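Local coordinates for protein Beta2-bungarotoxin (Bungarus multicinctus, PDB 1BUN) that acts as a presynaptic snake neurotoxin, its Kunitz module probably binding potassium channels and so directing the partner phospholipase A2 subunit to its target, at residues D6-D12 with C40-N45. Residue numbers count along the deposited sequence, not the author numbering.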
loop_
_atom_site.group_PDB
_atom_site.type_symbol
_atom_site.label_atom_id
_atom_site.label_comp_id
_atom_site.label_asym_id
_atom_site.label_seq_id
_atom_site.Cartn_x
_atom_site.Cartn_y
_atom_site.Cartn_z
ATOM N N ASP B 6 -12.081 1.852 13.850
ATOM C CA ASP B 6 -12.496 1.369 15.170
ATOM C C ASP B 6 -11.403 1.302 16.228
ATOM O O ASP B 6 -11.657 0.954 17.378
ATOM C CB ASP B 6 -13.193 0.016 15.024
ATOM C CG ASP B 6 -14.448 0.100 14.154
ATOM O OD1 ASP B 6 -15.225 1.070 14.339
ATOM O OD2 ASP B 6 -14.670 -0.787 13.291
ATOM N N CYS B 7 -10.208 1.733 15.865
ATOM C CA CYS B 7 -9.049 1.691 16.748
ATOM C C CYS B 7 -9.186 2.239 18.167
ATOM O O CYS B 7 -8.360 1.934 19.034
ATOM C CB CYS B 7 -7.850 2.346 16.051
ATOM S SG CYS B 7 -7.305 1.404 14.601
ATOM N N ASP B 8 -10.204 3.051 18.414
ATOM C CA ASP B 8 -10.370 3.612 19.743
ATOM C C ASP B 8 -11.653 3.177 20.453
ATOM O O ASP B 8 -12.064 3.785 21.441
ATOM C CB ASP B 8 -10.281 5.141 19.673
ATOM C CG ASP B 8 -8.921 5.622 19.216
ATOM O OD1 ASP B 8 -7.925 5.329 19.910
ATOM O OD2 ASP B 8 -8.845 6.268 18.152
ATOM N N LYS B 9 -12.303 2.142 19.948
ATOM C CA LYS B 9 -13.526 1.652 20.566
ATOM C C LYS B 9 -13.106 0.549 21.524
ATOM O O LYS B 9 -11.991 0.020 21.408
ATOM C CB LYS B 9 -14.454 1.106 19.496
ATOM C CG LYS B 9 -14.970 2.193 18.593
ATOM C CD LYS B 9 -15.783 1.638 17.482
ATOM C CE LYS B 9 -16.545 2.743 16.791
ATOM N NZ LYS B 9 -17.298 2.207 15.613
ATOM N N PRO B 10 -13.957 0.200 22.508
ATOM C CA PRO B 10 -13.484 -0.863 23.389
ATOM C C PRO B 10 -13.568 -2.208 22.658
ATOM O O PRO B 10 -14.412 -2.388 21.789
ATOM C CB PRO B 10 -14.408 -0.735 24.597
ATOM C CG PRO B 10 -15.678 -0.305 23.993
ATOM C CD PRO B 10 -15.252 0.728 22.971
ATOM N N PRO B 11 -12.603 -3.111 22.920
ATOM C CA PRO B 11 -12.540 -4.430 22.306
ATOM C C PRO B 11 -13.767 -5.248 22.681
ATOM O O PRO B 11 -14.152 -5.283 23.849
ATOM C CB PRO B 11 -11.256 -5.011 22.918
ATOM C CG PRO B 11 -11.229 -4.409 24.273
ATOM C CD PRO B 11 -11.526 -2.976 23.920
ATOM N N ASP B 12 -14.349 -5.937 21.707
ATOM C CA ASP B 12 -15.537 -6.738 21.948
ATOM C C ASP B 12 -15.185 -8.107 22.555
ATOM O O ASP B 12 -14.794 -9.048 21.849
ATOM C CB ASP B 12 -16.348 -6.838 20.634
ATOM C CG ASP B 12 -17.576 -7.704 20.749
ATOM O OD1 ASP B 12 -17.771 -8.363 21.788
ATOM O OD2 ASP B 12 -18.364 -7.746 19.785
ATOM N N CYS B 40 -17.448 -12.163 18.252
ATOM C CA CYS B 40 -18.742 -11.508 18.052
ATOM C C CYS B 40 -18.679 -10.335 17.088
ATOM O O CYS B 40 -19.716 -9.775 16.709
ATOM C CB CYS B 40 -19.276 -11.019 19.383
ATOM S SG CYS B 40 -19.494 -12.382 20.554
ATOM N N ASN B 41 -17.459 -9.923 16.759
ATOM C CA ASN B 41 -17.206 -8.826 15.831
ATOM C C ASN B 41 -18.097 -7.579 15.966
ATOM O O ASN B 41 -18.576 -7.036 14.963
ATOM C CB ASN B 41 -17.274 -9.347 14.400
ATOM C CG ASN B 41 -16.609 -8.425 13.437
ATOM O OD1 ASN B 41 -15.480 -8.008 13.665
ATOM N ND2 ASN B 41 -17.302 -8.074 12.363
ATOM N N GLY B 42 -18.321 -7.132 17.198
ATOM C CA GLY B 42 -19.146 -5.961 17.433
ATOM C C GLY B 42 -18.475 -4.728 16.879
ATOM O O GLY B 42 -19.097 -3.671 16.778
ATOM N N ASN B 43 -17.186 -4.855 16.560
ATOM C CA ASN B 43 -16.393 -3.778 15.999
ATOM C C ASN B 43 -15.124 -4.449 15.547
ATOM O O ASN B 43 -14.826 -5.535 16.040
ATOM C CB ASN B 43 -16.121 -2.655 17.021
ATOM C CG ASN B 43 -15.108 -3.027 18.105
ATOM O OD1 ASN B 43 -14.230 -3.861 17.918
ATOM N ND2 ASN B 43 -15.208 -2.354 19.238
ATOM N N GLY B 44 -14.337 -3.783 14.704
ATOM C CA GLY B 44 -13.122 -4.385 14.197
ATOM C C GLY B 44 -11.823 -4.128 14.924
ATOM O O GLY B 44 -10.757 -4.320 14.334
ATOM N N ASN B 45 -11.880 -3.691 16.179
ATOM C CA ASN B 45 -10.668 -3.432 16.955
ATOM C C ASN B 45 -10.276 -4.772 17.551
ATOM O O ASN B 45 -10.633 -5.106 18.695
ATOM C CB ASN B 45 -10.923 -2.395 18.069
ATOM C CG ASN B 45 -9.642 -1.930 18.752
ATOM O OD1 ASN B 45 -8.555 -2.420 18.449
ATOM N ND2 ASN B 45 -9.758 -0.990 19.675
HETATM O O HOH W 1 -13.284 -5.812 19.028
HETATM O O HOH W 2 -16.188 -10.869 20.876
#
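Two loops without regular secondary structure can be held together by side chains that hydrogen-bond to the backbone of the facing loop, and the Kunitz module gives a compact example. Residues 6-12 and 40-45 pair mainly in this way, with two asparagine carboxamides in the middle and an aspartate carboxylate at each end. Asn43, in the p rotamer, turns its carboxamide to serve two ends: ND2 donates to Pro10 O at 2.7 Å, while OD1 accepts from Asn45 N at 2.9 Å, an Asx turn that bends its own loop. Asn45 takes the t rotamer instead and sends ND2 to Lys9 O at 3.0 Å; its OD1 is bound by the backbone of Tyr25. Successive carbonyls of residues 9 and 10 are thus read by two asparagines.

Acidic side chains close both ends. Asp12, also t, reaches across so that OD2 accepts from Gly42 N at 2.7 Å; a beta carbon on Gly42 would clash with that oxygen. Asp6, in the m rotamer, accepts a weak hydrogen bond at OD2 from Gly44 N (3.3 Å) and holds Lys9 NZ through OD1 at 2.7 Å, a salt bridge spanning the type I turn of residues 6-9. Water 1 sits between the loops, accepting from Asp12 N (2.9 Å) and lying 2.4 Å from Asn43 OD1 and 2.8 Å from Asn45 O.

Disulfides anchor the pair: Cys40 to Cys16 at one end, Cys7 to Cys57 of helix 50-57 at the other. Asn45 and Pro11 rest on Tyr24, and Cys7 on Tyr25, so both loops lie against strand 20-26 of the hairpin it forms with strand 31-37.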